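PDB 5T1Q: N-acetylmuramoyl-L-alanine amidase domain-containing protein SAOUHSC_02979 from Staphylococcus aureus, which probably cleaves peptidoglycan as a secreted cell-wall hydrolase with amidase activity inferred from its family, this chain joining a glucosaminidase-like part to a CHAP part. Local coordinates for residues A[31-36]-A[92-97]; A[85-90]-A[197-202]; A[105-110]-A[140-145]; A[54-59]-A[203-208]; A[110-115]-A[133-138]. All coordinates share one frame; numbering follows the deposited sequence.

Interaction 1 (A[31-36]-A[92-97]); sequences TRATSL and ESDSGR
The salt bridge from Arg-32 to Glu-92 ties an irregular segment to helix 82-93 near its C-terminal end, in the part related to glucosaminidases of the lysozyme clan. It illustrates how one nitrogen can serve two acceptors of one residue: Arg-32 NH1 gives 2.8 Å to the backbone Glu-92 O and 2.9 Å to Glu-92 OE1. Both oxygens lie close to the guanidinium plane; OE1 is met on its anti lone pair. The bend of Arg-32 at chi3 (64°) brings NE off the line of the chain, and waters lie between NE and Glu-92 O and between NH2 and Glu-92 OE1, one of the NH2 bonds being weak. Further on, Ala-33 CB stands 4.0 Å from Asp-94 CB, where the helix gives way to a type I' turn, Asp-94 to Arg-97. Arg-97 grips Asp-94 side-on, NE on the backbone O and NH2 on OD1 at 2.8 Å. One water joins Ser-35 OG, Asp-94 OD1 and Ser-95 OG. Tyr-195 of helix 195-205 bonds Glu-92 OE2, Thr-124 of strand 119-128 bonds Arg-32 NH2, and the 31-36 segment, paired through Ser-35 with Leu-91, runs on into strand 37-39.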
# COMPACT_ATOMS: atom_id res chain seq x y z
N THR A 31 -10.91 -8.05 0.62
CA THR A 31 -9.49 -7.78 0.64
C THR A 31 -9.28 -6.30 0.37
O THR A 31 -9.80 -5.75 -0.59
CB THR A 31 -8.70 -8.66 -0.35
OG1 THR A 31 -9.18 -8.45 -1.69
CG2 THR A 31 -8.83 -10.13 0.03
N ARG A 32 -8.53 -5.67 1.27
CA ARG A 32 -8.24 -4.25 1.16
C ARG A 32 -7.15 -3.94 0.15
O ARG A 32 -6.43 -4.82 -0.32
CB ARG A 32 -7.77 -3.69 2.51
CG ARG A 32 -8.79 -3.72 3.63
CD ARG A 32 -8.25 -3.02 4.88
NE ARG A 32 -8.01 -1.59 4.66
CZ ARG A 32 -7.44 -0.75 5.54
NH1 ARG A 32 -7.28 0.53 5.22
NH2 ARG A 32 -7.04 -1.18 6.74
N ALA A 33 -7.07 -2.67 -0.19
CA ALA A 33 -6.02 -2.13 -1.00
C ALA A 33 -5.57 -0.88 -0.26
O ALA A 33 -6.40 -0.10 0.22
CB ALA A 33 -6.53 -1.80 -2.40
N THR A 34 -4.26 -0.73 -0.09
CA THR A 34 -3.66 0.44 0.55
C THR A 34 -2.50 0.89 -0.33
O THR A 34 -2.03 0.14 -1.16
CB THR A 34 -3.19 0.16 1.98
OG1 THR A 34 -2.43 -1.05 2.01
CG2 THR A 34 -4.38 -0.01 2.93
N SER A 35 -2.04 2.12 -0.14
CA SER A 35 -0.97 2.66 -1.00
C SER A 35 0.33 1.89 -0.89
O SER A 35 0.69 1.41 0.17
CB SER A 35 -0.70 4.11 -0.64
OG SER A 35 -1.87 4.89 -0.73
N LEU A 36 1.02 1.80 -2.02
CA LEU A 36 2.32 1.17 -2.10
C LEU A 36 3.38 2.26 -2.20
O LEU A 36 3.11 3.36 -2.69
CB LEU A 36 2.39 0.25 -3.31
CG LEU A 36 1.37 -0.90 -3.22
CD1 LEU A 36 1.26 -1.57 -4.56
CD2 LEU A 36 1.76 -1.90 -2.13
N GLU A 92 -4.93 4.78 3.38
CA GLU A 92 -5.87 3.74 3.82
C GLU A 92 -6.83 3.23 2.76
O GLU A 92 -7.28 2.10 2.86
CB GLU A 92 -6.68 4.26 5.03
CG GLU A 92 -5.84 4.63 6.25
CD GLU A 92 -5.23 3.44 6.98
OE1 GLU A 92 -5.73 2.29 6.85
OE2 GLU A 92 -4.25 3.66 7.73
N SER A 93 -7.17 4.05 1.77
CA SER A 93 -8.10 3.64 0.69
C SER A 93 -7.42 3.37 -0.65
O SER A 93 -8.10 3.03 -1.62
CB SER A 93 -9.12 4.75 0.45
OG SER A 93 -8.51 5.86 -0.17
N ASP A 94 -6.10 3.55 -0.70
CA ASP A 94 -5.31 3.43 -1.94
C ASP A 94 -5.88 4.38 -3.00
O ASP A 94 -6.23 3.97 -4.10
CB ASP A 94 -5.24 2.00 -2.49
CG ASP A 94 -4.33 1.89 -3.73
OD1 ASP A 94 -3.41 2.72 -3.89
OD2 ASP A 94 -4.57 0.99 -4.58
N SER A 95 -5.97 5.65 -2.63
CA SER A 95 -6.50 6.70 -3.50
C SER A 95 -7.90 6.38 -4.02
O SER A 95 -8.20 6.61 -5.19
CB SER A 95 -5.53 6.94 -4.64
OG SER A 95 -4.23 7.21 -4.12
N GLY A 96 -8.73 5.84 -3.15
CA GLY A 96 -10.13 5.53 -3.46
C GLY A 96 -10.41 4.21 -4.14
O GLY A 96 -11.57 3.86 -4.33
N ARG A 97 -9.36 3.44 -4.45
CA ARG A 97 -9.52 2.17 -5.19
C ARG A 97 -9.90 0.94 -4.37
O ARG A 97 -10.42 -0.02 -4.91
CB ARG A 97 -8.25 1.90 -6.01
CG ARG A 97 -8.05 2.97 -7.08
CD ARG A 97 -6.74 2.87 -7.86
NE ARG A 97 -5.57 3.06 -7.02
CZ ARG A 97 -4.33 3.28 -7.47
NH1 ARG A 97 -4.09 3.43 -8.77
NH2 ARG A 97 -3.33 3.42 -6.60
O HOH W 1 -8.54 -0.13 2.16
O HOH W 2 -4.42 -0.01 7.38
O HOH W 3 -7.00 0.74 8.93
O HOH W 4 -2.54 5.33 -3.26
O HOH W 5 -0.74 1.94 -4.62

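Interaction 2 (A[85-90]-A[197-202]); sequences MIAQAI and KKLNSI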
# COMPACT_ATOMS: atom_id res chain seq x y z
N MSE A 85 -5.31 14.48 7.15
CA MSE A 85 -6.57 13.80 6.84
C MSE A 85 -6.62 13.28 5.41
O MSE A 85 -7.04 12.15 5.16
CB MSE A 85 -7.72 14.78 7.12
CG MSE A 85 -9.10 14.22 6.81
SE MSE A 85 -10.45 15.53 7.43
CE MSE A 85 -12.07 14.50 7.02
N ILE A 86 -6.18 14.10 4.45
CA ILE A 86 -6.19 13.70 3.05
C ILE A 86 -5.16 12.59 2.80
O ILE A 86 -5.42 11.66 2.03
CB ILE A 86 -5.92 14.90 2.11
CG1 ILE A 86 -7.06 15.91 2.22
CG2 ILE A 86 -5.80 14.42 0.67
CD1 ILE A 86 -6.80 17.23 1.53
N ALA A 87 -4.01 12.70 3.45
CA ALA A 87 -2.96 11.71 3.32
C ALA A 87 -3.41 10.37 3.87
O ALA A 87 -3.14 9.33 3.26
CB ALA A 87 -1.70 12.18 4.02
N GLN A 88 -4.08 10.38 5.03
CA GLN A 88 -4.59 9.15 5.61
C GLN A 88 -5.66 8.54 4.70
O GLN A 88 -5.68 7.31 4.54
CB GLN A 88 -5.14 9.37 7.03
CG GLN A 88 -4.05 9.45 8.09
CD GLN A 88 -4.59 9.34 9.51
OE1 GLN A 88 -4.96 10.33 10.13
NE2 GLN A 88 -4.53 8.13 10.06
N ALA A 89 -6.51 9.38 4.10
CA ALA A 89 -7.51 8.89 3.16
C ALA A 89 -6.82 8.21 1.98
O ALA A 89 -7.18 7.09 1.61
CB ALA A 89 -8.41 10.02 2.67
N ILE A 90 -5.82 8.88 1.41
CA ILE A 90 -5.04 8.32 0.29
C ILE A 90 -4.40 6.97 0.66
O ILE A 90 -4.51 6.00 -0.09
CB ILE A 90 -3.92 9.30 -0.16
CG1 ILE A 90 -4.54 10.50 -0.89
CG2 ILE A 90 -2.92 8.61 -1.09
CD1 ILE A 90 -3.57 11.65 -1.10
N LYS A 197 6.39 7.99 8.08
CA LYS A 197 7.18 8.29 6.89
C LYS A 197 6.34 8.18 5.61
O LYS A 197 6.56 8.92 4.65
CB LYS A 197 8.47 7.47 6.81
CG LYS A 197 9.48 7.85 7.89
CD LYS A 197 10.92 7.60 7.48
CE LYS A 197 11.21 6.14 7.12
NZ LYS A 197 11.13 5.22 8.28
N LYS A 198 5.38 7.26 5.60
CA LYS A 198 4.48 7.12 4.47
C LYS A 198 3.57 8.34 4.34
O LYS A 198 3.42 8.89 3.25
CB LYS A 198 3.66 5.83 4.57
CG LYS A 198 4.46 4.57 4.29
CD LYS A 198 3.60 3.33 4.47
CE LYS A 198 4.33 2.07 4.08
NZ LYS A 198 3.42 0.90 4.13
N LEU A 199 2.96 8.77 5.45
CA LEU A 199 2.09 9.94 5.41
C LEU A 199 2.87 11.18 4.96
O LEU A 199 2.40 11.94 4.12
CB LEU A 199 1.41 10.20 6.76
CG LEU A 199 0.37 9.18 7.24
CD1 LEU A 199 -0.20 9.64 8.57
CD2 LEU A 199 -0.75 9.00 6.23
N ASN A 200 4.07 11.37 5.52
CA ASN A 200 4.92 12.50 5.17
C ASN A 200 5.21 12.50 3.68
O ASN A 200 5.12 13.54 3.03
CB ASN A 200 6.21 12.49 6.01
CG ASN A 200 5.95 12.69 7.50
OD1 ASN A 200 4.89 13.18 7.90
ND2 ASN A 200 6.91 12.30 8.33
N SER A 201 5.51 11.32 3.13
CA SER A 201 5.77 11.20 1.69
C SER A 201 4.57 11.64 0.85
O SER A 201 4.73 12.31 -0.17
CB SER A 201 6.12 9.75 1.34
OG SER A 201 6.36 9.62 -0.05
N ILE A 202 3.37 11.24 1.26
CA ILE A 202 2.15 11.60 0.55
C ILE A 202 1.91 13.12 0.64
O ILE A 202 1.63 13.77 -0.36
CB ILE A 202 0.93 10.84 1.11
CG1 ILE A 202 1.08 9.34 0.88
CG2 ILE A 202 -0.35 11.34 0.45
CD1 ILE A 202 0.09 8.46 1.62
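Gln-88 OE1 is bonded to Tyr-152 OH and its neighbour NE2 to Tyr-195 OH, so the amide is held at both ends while the aliphatic part of the chain is left to meet Leu-199. Gln-88 CG lies 3.8 Å from Leu-199 CD2, the two side chains passing at a slant. That same methyl also rests on backbone: Leu-199 CD2 is 3.8 Å from Ala-87 C. Ala-87 sits at the nearest approach of the backbones, its CA closest to that of Leu-199; the axes are 9.1 Å apart, with 109° between their directions. Ile-202 fills the other flank of the alanine. Its CG2 touches Ala-87 CB at 3.9 Å and, more closely, Ile-90 CD1 at 3.6 Å. With CG1 anti to the carbonyl carbon and CD1 extended beyond it (chi2 168°), Ile-202 CD1 ends 3.7 Å from Ala-87 O. Ile-90 and Ile-202 lie antiparallel beside each other, methyl against methyl. Val-64 of helix 58-78 adjoins Ile-90, Val-54 adjoins Ile-202, and Leu-185 of helix 178-185 packs on Leu-199. The example shows a buried helix crossing joined wholly by van der Waals and hydrophobic contact: no directional bond fixes its geometry, and the polar group at its margin is satisfied by Tyr-152 of helix 145-158 and by Tyr-195 at the start of the second helix itself.

Interaction 3 (A[105-110]-A[140-145]); sequences NHNLFG and RKYPST
His-106 and Ser-144 make the close-packed part of this contact. Ser-144 CA lies over one face of the imidazole, 3.7 Å from the ring centroid and displaced toward the rim, a CH-pi contact. From the same ring ND1 donates to Tyr-142 O at 3.1 Å, reaching that oxygen from above its carbonyl plane. Beside it the backbones are joined by Tyr-142 N to Asn-105 O, 3.0 Å and nearly straight at 169°. Asn-107 presents CB to the edge of the Tyr-142 ring, its amide plane turned 89° to the ring; chi1 (-174°) puts CG anti to the backbone N, and from there ND2 gives Arg-140 O a weak bond, while Ile-111 O is the stronger partner of that nitrogen. The two segments flank the hairpin of strands 119-128 and 131-140 in sequence, so their contact closes its base; Ser-144 then serves as N-cap of helix 145-158, its OG also bonded to Glu-147. Tyr-142 OH goes to Asp-151 of that helix, which Arg-140 meets in a salt bridge. Away from the water, buried Leu-108 CD2 makes a looser contact, 4.0 Å from Thr-145 CG2. The other margin is wetter and slacker. Lys-141, partly exposed, passes Asn-105 at a slant and its NZ gives a longer bond, 3.2 Å, to Asn-105 OD1; a water bonded to both, 2.7 Å from NZ, closes a small triangle. Pro-143 is exposed and takes part through its backbone, Pro-143 O lying 3.3 Å from His-106 CE1.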
# COMPACT_ATOMS: atom_id res chain seq x y z
N ASN A 105 -19.44 0.42 0.82
CA ASN A 105 -18.81 0.57 2.13
C ASN A 105 -18.39 2.01 2.46
O ASN A 105 -18.56 2.45 3.60
CB ASN A 105 -17.65 -0.41 2.23
CG ASN A 105 -18.11 -1.84 2.07
OD1 ASN A 105 -19.14 -2.25 2.63
ND2 ASN A 105 -17.36 -2.62 1.31
N HIS A 106 -17.83 2.71 1.48
CA HIS A 106 -17.48 4.14 1.60
C HIS A 106 -16.54 4.54 2.77
O HIS A 106 -16.48 5.71 3.16
CB HIS A 106 -18.77 4.98 1.69
CG HIS A 106 -19.73 4.76 0.56
ND1 HIS A 106 -20.89 4.02 0.71
CD2 HIS A 106 -19.73 5.20 -0.72
CE1 HIS A 106 -21.55 4.01 -0.44
NE2 HIS A 106 -20.87 4.72 -1.32
N ASN A 107 -15.79 3.58 3.31
CA ASN A 107 -14.88 3.82 4.44
C ASN A 107 -13.50 4.21 3.86
O ASN A 107 -12.73 3.36 3.41
CB ASN A 107 -14.82 2.55 5.30
CG ASN A 107 -14.03 2.72 6.59
OD1 ASN A 107 -13.26 3.66 6.77
ND2 ASN A 107 -14.23 1.78 7.51
N LEU A 108 -13.21 5.50 3.89
CA LEU A 108 -11.99 6.04 3.32
C LEU A 108 -10.77 6.03 4.22
O LEU A 108 -9.64 6.16 3.73
CB LEU A 108 -12.21 7.49 2.91
CG LEU A 108 -13.34 7.78 1.94
CD1 LEU A 108 -13.33 9.27 1.63
CD2 LEU A 108 -13.19 6.96 0.67
N PHE A 109 -10.97 5.87 5.53
CA PHE A 109 -9.87 5.93 6.49
C PHE A 109 -9.52 4.63 7.17
O PHE A 109 -8.69 4.61 8.09
CB PHE A 109 -10.21 7.00 7.53
CG PHE A 109 -10.40 8.35 6.94
CD1 PHE A 109 -11.63 8.72 6.42
CD2 PHE A 109 -9.35 9.23 6.86
CE1 PHE A 109 -11.80 9.95 5.84
CE2 PHE A 109 -9.52 10.47 6.28
CZ PHE A 109 -10.74 10.83 5.76
N GLY A 110 -10.12 3.53 6.74
CA GLY A 110 -9.85 2.23 7.35
C GLY A 110 -10.18 2.18 8.83
O GLY A 110 -9.44 1.59 9.62
N ARG A 140 -16.20 -0.09 9.64
CA ARG A 140 -17.39 0.73 9.59
C ARG A 140 -17.88 0.88 8.16
O ARG A 140 -17.09 1.14 7.25
CB ARG A 140 -17.11 2.10 10.23
CG ARG A 140 -16.64 2.00 11.67
CD ARG A 140 -16.52 3.35 12.36
NE ARG A 140 -15.99 3.20 13.72
CZ ARG A 140 -15.75 4.20 14.58
NH1 ARG A 140 -16.01 5.45 14.25
NH2 ARG A 140 -15.25 3.93 15.79
N LYS A 141 -19.17 0.66 7.97
CA LYS A 141 -19.84 0.75 6.69
C LYS A 141 -20.72 1.99 6.74
O LYS A 141 -21.61 2.10 7.59
CB LYS A 141 -20.69 -0.51 6.48
CG LYS A 141 -21.47 -0.61 5.19
CD LYS A 141 -22.29 -1.90 5.20
CE LYS A 141 -23.17 -2.04 3.98
NZ LYS A 141 -22.38 -2.23 2.75
N TYR A 142 -20.45 2.95 5.85
CA TYR A 142 -21.17 4.21 5.82
C TYR A 142 -22.12 4.29 4.64
O TYR A 142 -21.91 3.62 3.64
CB TYR A 142 -20.19 5.37 5.72
CG TYR A 142 -19.11 5.39 6.78
CD1 TYR A 142 -17.89 4.76 6.57
CD2 TYR A 142 -19.30 6.07 7.97
CE1 TYR A 142 -16.90 4.79 7.53
CE2 TYR A 142 -18.31 6.10 8.94
CZ TYR A 142 -17.11 5.47 8.71
OH TYR A 142 -16.12 5.51 9.66
N PRO A 143 -23.18 5.13 4.74
CA PRO A 143 -24.10 5.30 3.60
C PRO A 143 -23.42 5.98 2.41
O PRO A 143 -23.81 5.76 1.26
CB PRO A 143 -25.21 6.21 4.15
CG PRO A 143 -25.08 6.16 5.64
CD PRO A 143 -23.64 5.86 5.94
N SER A 144 -22.43 6.83 2.70
CA SER A 144 -21.67 7.54 1.67
C SER A 144 -20.35 8.05 2.26
O SER A 144 -20.09 7.91 3.46
CB SER A 144 -22.48 8.72 1.12
OG SER A 144 -22.68 9.70 2.11
N THR A 145 -19.50 8.64 1.42
CA THR A 145 -18.23 9.18 1.88
C THR A 145 -18.41 10.44 2.74
O THR A 145 -17.47 10.87 3.40
CB THR A 145 -17.27 9.48 0.71
OG1 THR A 145 -17.87 10.42 -0.17
CG2 THR A 145 -16.95 8.20 -0.05
O HOH W 6 -20.86 -4.49 2.74
O HOH W 7 -14.02 6.51 7.80

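Interaction 4 (A[54-59]-A[203-208]); sequences VVDSKD and IKHYQL
Tyr-206 reaches across to Val-54, Asp-56 and Ser-57, and its ring can be followed outward atom by atom. At the root, CB keeps to its own segment, with CG anti to the carbonyl carbon (chi1 -68°). Midway, the ring meets its sequence neighbour: His-205 ND1 stands 3.7 Å above the plane, over the centre of the tyrosine ring. Of the outer carbons, CE2 touches Val-54 CG2 at 3.8 Å, while CE1 comes more loosely toward Asp-56 OD1. The hydroxyl at the tip is 3.6 Å from Asp-56 CA, and a water 2.7 Å from Tyr-206 OH donates to Val-55 O, so the tip is linked to the opposite backbone through solvent.

Val-54 and Asp-56 also meet His-205. Val-54 CG2 presses to 3.4 Å of His-205 ND1, a nitrogen buried here with no polar partner in the model, and Asp-56 OD1 comes to the ring edge, 3.3 Å from His-205 CE1, with carboxylate and imidazole planes 85° apart. Arg-61 forms a salt bridge to that OD1, and Tyr-229 stacks on the histidine ring. A carboxylate so close would, if anything, favour positive charge on the imidazole, although Arg-61 probably offsets that. Both aromatics sit where helix 195-205 ends: it closes in a Schellman motif, Leu-208 N bonding Ile-203 O and Gln-207 N bonding Lys-204 O, with Gln-207 as the C-prime residue of positive phi, and faces the residues that lead to the Ser-57 N-cap of helix 58-78.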
# COMPACT_ATOMS: atom_id res chain seq x y z
N VAL A 54 6.08 7.84 -3.04
CA VAL A 54 4.76 7.34 -3.39
C VAL A 54 4.83 6.87 -4.84
O VAL A 54 5.71 7.28 -5.61
CB VAL A 54 3.68 8.45 -3.29
CG1 VAL A 54 3.74 9.16 -1.94
CG2 VAL A 54 3.81 9.48 -4.42
N VAL A 55 3.90 5.99 -5.20
CA VAL A 55 3.76 5.57 -6.58
C VAL A 55 2.83 6.63 -7.17
O VAL A 55 1.65 6.66 -6.85
CB VAL A 55 3.15 4.17 -6.70
CG1 VAL A 55 2.88 3.83 -8.17
CG2 VAL A 55 4.07 3.13 -6.07
N ASP A 56 3.39 7.52 -8.00
CA ASP A 56 2.65 8.62 -8.63
C ASP A 56 1.47 8.06 -9.44
O ASP A 56 1.58 6.99 -10.04
CB ASP A 56 3.61 9.43 -9.52
CG ASP A 56 3.03 10.75 -9.98
OD1 ASP A 56 2.20 11.35 -9.26
OD2 ASP A 56 3.45 11.22 -11.06
N SER A 57 0.35 8.79 -9.48
CA SER A 57 -0.86 8.27 -10.13
C SER A 57 -1.90 9.36 -10.43
O SER A 57 -2.05 10.31 -9.66
CB SER A 57 -1.49 7.21 -9.20
OG SER A 57 -2.74 6.74 -9.68
N LYS A 58 -2.61 9.21 -11.55
CA LYS A 58 -3.67 10.18 -11.88
C LYS A 58 -4.91 9.90 -11.02
O LYS A 58 -5.69 10.80 -10.75
CB LYS A 58 -4.02 10.20 -13.38
CG LYS A 58 -4.85 11.44 -13.75
CD LYS A 58 -5.17 11.57 -15.24
CE LYS A 58 -6.25 10.59 -15.70
NZ LYS A 58 -6.62 10.82 -17.12
N ASP A 59 -5.11 8.64 -10.60
CA ASP A 59 -6.22 8.30 -9.71
C ASP A 59 -6.09 9.07 -8.39
O ASP A 59 -7.08 9.59 -7.88
CB ASP A 59 -6.29 6.80 -9.42
CG ASP A 59 -6.81 5.99 -10.61
OD1 ASP A 59 -7.57 6.54 -11.44
OD2 ASP A 59 -6.48 4.79 -10.69
N ILE A 203 2.04 13.67 1.84
CA ILE A 203 1.81 15.09 2.07
C ILE A 203 2.74 15.95 1.23
O ILE A 203 2.30 16.92 0.60
CB ILE A 203 1.97 15.44 3.56
CG1 ILE A 203 0.85 14.75 4.37
CG2 ILE A 203 1.92 16.95 3.77
CD1 ILE A 203 1.04 14.80 5.86
N LYS A 204 4.02 15.60 1.23
CA LYS A 204 5.02 16.33 0.50
C LYS A 204 4.79 16.31 -1.01
O LYS A 204 4.65 17.36 -1.64
CB LYS A 204 6.41 15.76 0.81
CG LYS A 204 7.55 16.45 0.08
CD LYS A 204 8.88 15.84 0.50
CE LYS A 204 10.03 16.44 -0.29
NZ LYS A 204 11.32 15.76 0.03
N HIS A 205 4.71 15.12 -1.58
CA HIS A 205 4.58 14.96 -3.01
C HIS A 205 3.27 15.53 -3.58
O HIS A 205 3.28 16.17 -4.63
CB HIS A 205 4.74 13.48 -3.40
CG HIS A 205 4.76 13.25 -4.87
ND1 HIS A 205 3.69 12.70 -5.55
CD2 HIS A 205 5.70 13.54 -5.80
CE1 HIS A 205 3.98 12.65 -6.84
NE2 HIS A 205 5.19 13.15 -7.02
N TYR A 206 2.15 15.30 -2.90
CA TYR A 206 0.87 15.81 -3.39
C TYR A 206 0.55 17.24 -2.92
O TYR A 206 -0.53 17.75 -3.20
CB TYR A 206 -0.26 14.82 -3.13
CG TYR A 206 -0.11 13.57 -3.98
CD1 TYR A 206 -0.40 13.60 -5.33
CD2 TYR A 206 0.33 12.36 -3.43
CE1 TYR A 206 -0.26 12.47 -6.12
CE2 TYR A 206 0.47 11.22 -4.21
CZ TYR A 206 0.18 11.28 -5.56
OH TYR A 206 0.30 10.18 -6.37
N GLN A 207 1.52 17.89 -2.26
CA GLN A 207 1.41 19.28 -1.81
C GLN A 207 0.12 19.53 -1.04
O GLN A 207 -0.61 20.51 -1.28
CB GLN A 207 1.50 20.23 -3.01
CG GLN A 207 2.79 20.13 -3.82
CD GLN A 207 4.03 20.67 -3.12
OE1 GLN A 207 3.96 21.56 -2.28
NE2 GLN A 207 5.18 20.15 -3.51
N LEU A 208 -0.14 18.65 -0.07
CA LEU A 208 -1.37 18.71 0.68
C LEU A 208 -1.46 19.84 1.73
O LEU A 208 -2.55 20.10 2.24
CB LEU A 208 -1.66 17.35 1.32
CG LEU A 208 -1.69 16.15 0.36
CD1 LEU A 208 -1.99 14.87 1.14
CD2 LEU A 208 -2.71 16.35 -0.75
O HOH W 8 -0.22 7.81 -5.11

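Interaction 5 (A[110-115]-A[133-138]); sequences GIKGAF and YSINAG
Ile-135 is the first residue of strand segment 133-138 to meet the other segment, through the side chain of Lys-112. Its CG1 sits between the backbone N and the carbonyl carbon (chi1 61°), and the CD1 methyl beyond it comes within 4.1 Å of Lys-112 NZ, the two side chains crossing at about a right angle. This is a methyl packed beside an ammonium at van der Waals distance, and the polar partners of that ammonium lie elsewhere: NZ makes a salt bridge with Glu-11 of helix 9-13 and bonds to Leu-6 O. Asn-136 then turns to the other face of the strand, where its ND2 bonds Asn-123. Ala-137 returns to the face of Ile-135, and its CB lies 3.8 Å from Lys-112 CE. The bend of the lysine at chi3 (62°) is what places CE over that methyl, and the chain runs along the strand from Gly-138 past Ala-137 toward Ile-135.

Gly-138 supplies the polar link. Its O accepts from Gly-113 N at 2.8 Å in an almost straight bond (170°), the donor standing above the carbonyl plane, and the same oxygen is 3.5 Å from Lys-112 CA. Gly-113 has backbone angles at which a CB would jam against the preceding carbonyl, hence a conformation that calls for glycine. Two residues on, the strand pairs again with this segment, Arg-140 with Ile-111. Behind it, Ile-135 with Thr-124 and Ala-137 with Phe-122 form the antiparallel ladder. The contact is thus that of a beta-hairpin, strands 119-128 and 131-140, whose second strand is met near its end by the loop that leads into the first.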
# COMPACT_ATOMS: atom_id res chain seq x y z
N GLY A 110 -10.12 3.53 6.74
CA GLY A 110 -9.85 2.23 7.35
C GLY A 110 -10.18 2.18 8.83
O GLY A 110 -9.44 1.59 9.62
N ILE A 111 -11.29 2.81 9.21
CA ILE A 111 -11.71 2.84 10.61
C ILE A 111 -12.47 1.56 10.91
O ILE A 111 -13.46 1.25 10.24
CB ILE A 111 -12.58 4.07 10.92
CG1 ILE A 111 -11.86 5.35 10.49
CG2 ILE A 111 -12.90 4.14 12.42
CD1 ILE A 111 -12.66 6.62 10.71
N LYS A 112 -12.02 0.84 11.94
CA LYS A 112 -12.64 -0.42 12.37
C LYS A 112 -13.89 -0.18 13.23
O LYS A 112 -14.09 0.92 13.74
CB LYS A 112 -11.63 -1.26 13.16
CG LYS A 112 -10.51 -1.85 12.30
CD LYS A 112 -9.39 -2.46 13.12
CE LYS A 112 -9.84 -3.63 13.97
NZ LYS A 112 -8.72 -4.25 14.74
N GLY A 113 -14.72 -1.21 13.35
CA GLY A 113 -15.96 -1.16 14.14
C GLY A 113 -17.21 -1.14 13.28
O GLY A 113 -17.27 -1.79 12.23
N ALA A 114 -18.22 -0.40 13.74
CA ALA A 114 -19.48 -0.25 13.03
C ALA A 114 -19.95 1.21 13.12
O ALA A 114 -19.57 1.93 14.04
CB ALA A 114 -20.53 -1.17 13.62
N PHE A 115 -20.73 1.63 12.13
CA PHE A 115 -21.26 3.00 12.08
C PHE A 115 -22.78 2.92 11.98
O PHE A 115 -23.31 2.39 11.00
CB PHE A 115 -20.69 3.74 10.88
CG PHE A 115 -21.26 5.12 10.70
CD1 PHE A 115 -20.74 6.20 11.40
CD2 PHE A 115 -22.31 5.34 9.81
CE1 PHE A 115 -21.26 7.48 11.22
CE2 PHE A 115 -22.83 6.61 9.62
CZ PHE A 115 -22.30 7.68 10.33
N TYR A 133 1.44 -10.02 8.75
CA TYR A 133 0.34 -10.93 8.99
C TYR A 133 -0.96 -10.25 8.61
O TYR A 133 -0.98 -9.09 8.23
CB TYR A 133 0.31 -11.42 10.44
CG TYR A 133 0.10 -10.35 11.48
CD1 TYR A 133 1.16 -9.58 11.93
CD2 TYR A 133 -1.15 -10.15 12.06
CE1 TYR A 133 0.99 -8.61 12.91
CE2 TYR A 133 -1.34 -9.18 13.05
CZ TYR A 133 -0.26 -8.42 13.47
OH TYR A 133 -0.41 -7.45 14.44
N SER A 134 -2.04 -11.02 8.69
CA SER A 134 -3.35 -10.55 8.31
C SER A 134 -4.33 -10.92 9.40
O SER A 134 -4.15 -11.92 10.09
CB SER A 134 -3.76 -11.25 7.01
OG SER A 134 -5.02 -10.79 6.54
N ILE A 135 -5.34 -10.08 9.58
CA ILE A 135 -6.44 -10.35 10.50
C ILE A 135 -7.73 -10.00 9.80
O ILE A 135 -7.76 -9.14 8.92
CB ILE A 135 -6.36 -9.57 11.84
CG1 ILE A 135 -6.41 -8.05 11.61
CG2 ILE A 135 -5.11 -9.97 12.62
CD1 ILE A 135 -6.56 -7.25 12.89
N ASN A 136 -8.80 -10.70 10.17
CA ASN A 136 -10.12 -10.47 9.63
C ASN A 136 -10.86 -9.64 10.68
O ASN A 136 -11.07 -10.10 11.80
CB ASN A 136 -10.81 -11.81 9.39
CG ASN A 136 -12.14 -11.66 8.68
OD1 ASN A 136 -13.17 -12.04 9.21
ND2 ASN A 136 -12.11 -11.10 7.48
N ALA A 137 -11.26 -8.42 10.32
CA ALA A 137 -11.95 -7.54 11.26
C ALA A 137 -13.10 -6.76 10.63
O ALA A 137 -13.15 -6.57 9.41
CB ALA A 137 -10.95 -6.57 11.88
N GLY A 138 -14.01 -6.30 11.49
CA GLY A 138 -15.17 -5.53 11.07
C GLY A 138 -14.80 -4.07 10.89
O GLY A 138 -14.18 -3.47 11.74

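In the fold
All five contacts involve the part related to glucosaminidases of the lysozyme clan. Strands 37-39 and 52-54, which adjoin interactions 1 and 4, extend the sheet of the CHAP part; the sodium-binding residues His-276, Asn-279, Asn-280 and Glu-302 lie in that part, outside the five contacts. Interactions 1 and 2 both draw on helix 82-93, their centres about 12 Å apart, and interactions 2 and 4 share helix 195-205 with centres only about 9 Å apart. Interactions 3 and 5 share Gly-110, and Arg-140 NE lies 3.0 Å from Lys-112 O. Interaction 1 touches all the others, joining the helical packing to the hairpin side, whereas interactions 4 and 5 are remote, their centres about 26 Å apart.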